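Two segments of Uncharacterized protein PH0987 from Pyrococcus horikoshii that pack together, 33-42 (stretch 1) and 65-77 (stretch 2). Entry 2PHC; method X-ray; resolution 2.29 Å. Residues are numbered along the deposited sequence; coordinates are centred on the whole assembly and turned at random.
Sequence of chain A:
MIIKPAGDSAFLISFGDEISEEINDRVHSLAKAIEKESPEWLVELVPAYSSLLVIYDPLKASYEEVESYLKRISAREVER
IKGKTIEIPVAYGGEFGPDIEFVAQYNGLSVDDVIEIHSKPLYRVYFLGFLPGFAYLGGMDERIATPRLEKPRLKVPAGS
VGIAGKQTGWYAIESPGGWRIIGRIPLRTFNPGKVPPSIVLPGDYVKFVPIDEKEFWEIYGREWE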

# COMPACT_ATOMS: atom_id res chain seq x y z
N ALA A 33 -15.72 -5.59 -9.20
CA ALA A 33 -15.25 -5.55 -10.61
C ALA A 33 -16.19 -6.56 -11.21
O ALA A 33 -16.76 -6.38 -12.31
CB ALA A 33 -13.77 -6.04 -10.73
N ILE A 34 -16.39 -7.65 -10.50
CA ILE A 34 -17.33 -8.63 -10.95
C ILE A 34 -18.73 -8.15 -11.05
O ILE A 34 -19.40 -8.53 -11.99
CB ILE A 34 -17.29 -9.93 -10.13
CG1 ILE A 34 -15.93 -10.58 -10.35
CG2 ILE A 34 -18.42 -10.92 -10.55
CD1 ILE A 34 -15.77 -11.69 -9.36
N GLU A 35 -19.20 -7.41 -10.07
CA GLU A 35 -20.55 -6.80 -10.06
C GLU A 35 -20.72 -5.77 -11.22
O GLU A 35 -21.85 -5.50 -11.65
CB GLU A 35 -20.80 -6.05 -8.75
CG GLU A 35 -20.89 -6.93 -7.49
CD GLU A 35 -22.28 -7.55 -7.22
OE1 GLU A 35 -22.43 -8.25 -6.17
OE2 GLU A 35 -23.23 -7.38 -8.06
N LYS A 36 -19.62 -5.14 -11.66
CA LYS A 36 -19.69 -4.26 -12.78
C LYS A 36 -20.08 -5.02 -14.08
O LYS A 36 -20.86 -4.52 -14.82
CB LYS A 36 -18.33 -3.54 -12.96
CG LYS A 36 -18.32 -2.46 -14.06
CD LYS A 36 -17.05 -1.65 -14.00
CE LYS A 36 -17.19 -0.35 -14.80
NZ LYS A 36 -15.82 0.13 -15.21
N GLU A 37 -19.54 -6.19 -14.32
CA GLU A 37 -20.04 -7.03 -15.37
C GLU A 37 -21.40 -7.67 -15.26
O GLU A 37 -21.93 -8.03 -16.25
CB GLU A 37 -19.06 -8.12 -15.75
CG GLU A 37 -17.69 -7.88 -15.38
CD GLU A 37 -17.02 -7.14 -16.40
OE1 GLU A 37 -16.94 -7.66 -17.48
OE2 GLU A 37 -16.61 -6.02 -16.14
N SER A 38 -21.95 -7.86 -14.07
CA SER A 38 -22.96 -8.87 -13.85
C SER A 38 -23.00 -9.97 -14.88
O SER A 38 -23.83 -10.00 -15.72
CB SER A 38 -24.32 -8.26 -13.72
OG SER A 38 -24.18 -6.92 -13.54
N PRO A 39 -22.12 -10.92 -14.78
CA PRO A 39 -22.29 -12.05 -15.66
C PRO A 39 -23.54 -12.87 -15.34
O PRO A 39 -23.94 -13.03 -14.22
CB PRO A 39 -20.99 -12.82 -15.49
CG PRO A 39 -20.47 -12.39 -14.25
CD PRO A 39 -20.95 -11.07 -13.92
N GLU A 40 -24.14 -13.37 -16.40
CA GLU A 40 -25.46 -13.99 -16.41
C GLU A 40 -25.47 -15.26 -15.61
O GLU A 40 -26.51 -15.66 -15.12
CB GLU A 40 -25.98 -14.24 -17.88
CG GLU A 40 -26.99 -13.15 -18.34
CD GLU A 40 -27.65 -13.34 -19.75
OE1 GLU A 40 -28.45 -12.42 -20.15
OE2 GLU A 40 -27.37 -14.39 -20.44
N TRP A 41 -24.29 -15.84 -15.44
CA TRP A 41 -24.11 -17.05 -14.66
C TRP A 41 -23.91 -16.87 -13.16
O TRP A 41 -23.74 -17.88 -12.46
CB TRP A 41 -22.99 -17.90 -15.22
CG TRP A 41 -21.69 -17.19 -15.46
CD1 TRP A 41 -21.20 -16.76 -16.67
CD2 TRP A 41 -20.67 -16.85 -14.47
NE1 TRP A 41 -19.95 -16.17 -16.50
CE2 TRP A 41 -19.60 -16.20 -15.17
CE3 TRP A 41 -20.56 -17.00 -13.06
CZ2 TRP A 41 -18.45 -15.72 -14.52
CZ3 TRP A 41 -19.40 -16.48 -12.42
CH2 TRP A 41 -18.38 -15.86 -13.15
N LEU A 42 -23.95 -15.62 -12.68
CA LEU A 42 -23.57 -15.25 -11.25
C LEU A 42 -24.66 -15.63 -10.29
O LEU A 42 -25.81 -15.17 -10.42
CB LEU A 42 -23.28 -13.72 -11.02
CG LEU A 42 -22.72 -13.41 -9.58
CD1 LEU A 42 -21.45 -14.25 -9.33
CD2 LEU A 42 -22.42 -11.92 -9.39
N GLU A 65 -15.36 -22.32 -18.17
CA GLU A 65 -15.73 -20.93 -18.44
C GLU A 65 -15.58 -20.08 -17.18
O GLU A 65 -15.04 -19.00 -17.24
CB GLU A 65 -17.19 -20.79 -18.87
CG GLU A 65 -17.50 -20.94 -20.36
CD GLU A 65 -18.96 -21.46 -20.62
OE1 GLU A 65 -19.13 -22.70 -20.83
OE2 GLU A 65 -19.92 -20.64 -20.62
N VAL A 66 -16.10 -20.57 -16.05
CA VAL A 66 -16.20 -19.72 -14.86
C VAL A 66 -14.83 -19.54 -14.32
O VAL A 66 -14.45 -18.43 -13.99
CB VAL A 66 -17.16 -20.24 -13.85
CG1 VAL A 66 -17.00 -19.46 -12.46
CG2 VAL A 66 -18.55 -20.06 -14.40
N GLU A 67 -14.07 -20.63 -14.34
CA GLU A 67 -12.75 -20.55 -13.88
C GLU A 67 -11.93 -19.51 -14.67
O GLU A 67 -11.22 -18.67 -14.05
CB GLU A 67 -12.09 -21.91 -13.94
CG GLU A 67 -10.67 -21.85 -13.53
CD GLU A 67 -10.06 -23.19 -13.61
OE1 GLU A 67 -10.46 -23.97 -14.54
OE2 GLU A 67 -9.17 -23.46 -12.75
N SER A 68 -12.05 -19.58 -16.03
CA SER A 68 -11.26 -18.75 -16.95
C SER A 68 -11.60 -17.33 -16.72
O SER A 68 -10.69 -16.53 -16.63
CB SER A 68 -11.48 -19.11 -18.46
OG SER A 68 -10.98 -20.44 -18.73
N TYR A 69 -12.89 -17.02 -16.66
CA TYR A 69 -13.34 -15.67 -16.49
C TYR A 69 -12.79 -14.98 -15.19
O TYR A 69 -12.62 -13.73 -15.16
CB TYR A 69 -14.86 -15.76 -16.37
CG TYR A 69 -15.59 -14.45 -16.12
CD1 TYR A 69 -16.31 -13.84 -17.16
CD2 TYR A 69 -15.59 -13.82 -14.84
CE1 TYR A 69 -17.01 -12.67 -16.96
CE2 TYR A 69 -16.30 -12.62 -14.62
CZ TYR A 69 -16.97 -12.04 -15.71
OH TYR A 69 -17.70 -10.88 -15.58
N LEU A 70 -12.55 -15.77 -14.14
CA LEU A 70 -12.29 -15.20 -12.83
C LEU A 70 -10.82 -14.95 -12.88
O LEU A 70 -10.34 -14.00 -12.28
CB LEU A 70 -12.65 -16.15 -11.68
CG LEU A 70 -14.11 -16.38 -11.31
CD1 LEU A 70 -14.19 -17.49 -10.14
CD2 LEU A 70 -14.72 -15.09 -10.87
N LYS A 71 -10.12 -15.78 -13.66
CA LYS A 71 -8.71 -15.60 -13.85
C LYS A 71 -8.48 -14.27 -14.59
O LYS A 71 -7.50 -13.59 -14.34
CB LYS A 71 -8.12 -16.80 -14.61
CG LYS A 71 -7.49 -17.84 -13.75
CD LYS A 71 -7.44 -19.17 -14.50
CE LYS A 71 -7.12 -20.33 -13.49
NZ LYS A 71 -6.69 -21.65 -14.08
N ARG A 72 -9.44 -13.88 -15.45
CA ARG A 72 -9.29 -12.76 -16.40
C ARG A 72 -9.69 -11.46 -15.74
O ARG A 72 -9.01 -10.46 -15.84
CB ARG A 72 -10.13 -13.03 -17.66
CG ARG A 72 -9.67 -14.46 -18.26
CD ARG A 72 -10.35 -14.89 -19.47
NE ARG A 72 -11.80 -14.66 -19.45
CZ ARG A 72 -12.66 -15.25 -20.28
NH1 ARG A 72 -12.20 -16.11 -21.20
NH2 ARG A 72 -13.96 -14.97 -20.20
N ILE A 73 -10.79 -11.49 -15.04
CA ILE A 73 -11.16 -10.37 -14.21
C ILE A 73 -10.12 -10.06 -13.07
O ILE A 73 -9.82 -8.94 -12.89
CB ILE A 73 -12.70 -10.48 -13.87
CG1 ILE A 73 -13.28 -9.15 -13.38
CG2 ILE A 73 -12.98 -11.58 -12.91
CD1 ILE A 73 -14.67 -9.06 -13.72
N SER A 74 -9.43 -11.05 -12.48
CA SER A 74 -8.37 -10.79 -11.52
C SER A 74 -7.04 -10.19 -12.05
O SER A 74 -6.32 -9.45 -11.31
CB SER A 74 -8.03 -12.09 -10.79
OG SER A 74 -9.21 -12.83 -10.62
N ALA A 75 -6.70 -10.60 -13.29
CA ALA A 75 -5.64 -10.03 -14.10
C ALA A 75 -5.78 -8.58 -14.39
O ALA A 75 -4.81 -7.87 -14.31
CB ALA A 75 -5.47 -10.84 -15.47
N ARG A 76 -6.98 -8.16 -14.75
CA ARG A 76 -7.40 -6.82 -15.01
C ARG A 76 -7.53 -5.89 -13.78
O ARG A 76 -7.39 -4.67 -13.94
CB ARG A 76 -8.81 -6.90 -15.65
CG ARG A 76 -8.79 -7.50 -17.18
CD ARG A 76 -10.03 -7.12 -18.07
NE ARG A 76 -10.98 -8.24 -18.16
CZ ARG A 76 -12.24 -8.29 -17.72
NH1 ARG A 76 -12.81 -7.21 -17.14
NH2 ARG A 76 -12.93 -9.45 -17.86
N GLU A 77 -7.96 -6.44 -12.63
CA GLU A 77 -7.85 -5.81 -11.33
C GLU A 77 -6.37 -5.51 -10.92
O GLU A 77 -6.05 -4.42 -10.55
CB GLU A 77 -8.57 -6.68 -10.26
CG GLU A 77 -10.04 -6.33 -10.21
CD GLU A 77 -10.20 -4.84 -9.74
OE1 GLU A 77 -9.58 -4.48 -8.67
OE2 GLU A 77 -10.92 -4.04 -10.44

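No hydrogen bond crosses between these two stretches; they are held by the fit of their surfaces, mostly side chains, and the contact buries 512 Å², both sides summed. Stretch 2 is a helix throughout, and its residues V66, Y69, L70, I73, R76 and E77 recur every three or four positions, so that they form a stripe along one side. Stretch 1 meets the stripe first as the end of a helix, then as a loop. The two helix axes approach no closer than 10.9 Å and cross at 118°, leaving a gap that side chains must fill.

The largest bump is W41, which loses 99 Å² to the contact. A type I turn from P39 to L42, closed by the backbone hydrogen bond from L42 N to P39 O (3.0 Å), carries it, and chi1 in the p well accompanies an indole that lies against V66, Y69 and L70. One face of its six-membered ring receives V66, whose CG2 sits over the ring centroid, only 13° off the normal, a CH-pi contact. A compact beta-branched residue suits this place because its methyls lie close to the backbone and offer a blunt knob to a flat surface. The edge of the same ring points at the face of Y69: the planes stand at 87°, and W41 CZ2 comes within 3.4 Å of Y69 CD2. The tryptophan thus presents a face to one neighbour and an edge to another, as a broad, rigid plate can.

Y69, with chi1 t, reaches past the edge of W41 toward P39 and E37. Its CZ lies 3.8 Å from P39 CG, and its OH comes to 3.0 Å from E37 CG, a tight approach to carbon rather than a polar bond. This hydroxyl is buried without a partner anywhere in the model, a cost set against the packing of the ring.

Farther along, I73 is the knob that enters the helical end of stretch 1. Its CD1 touches I34 CG1 at 3.9 Å, E37 CG at 3.6 Å and A33 O at 3.7 Å, reaching both backbone and side chains. The short side chain of A33 points toward stretch 2 and lets the surfaces come close, with its CB 4.1 Å from I73 CG1 and 3.5 Å from E77 OE2. Beside it, I34 CD1 meets L70 CD2 at 3.9 Å, joining two buried aliphatic chains.

Charge appears toward the margin, where E37 OE2 and R76 NH1 lie 4.1 Å apart, beyond a salt bridge but favourably placed.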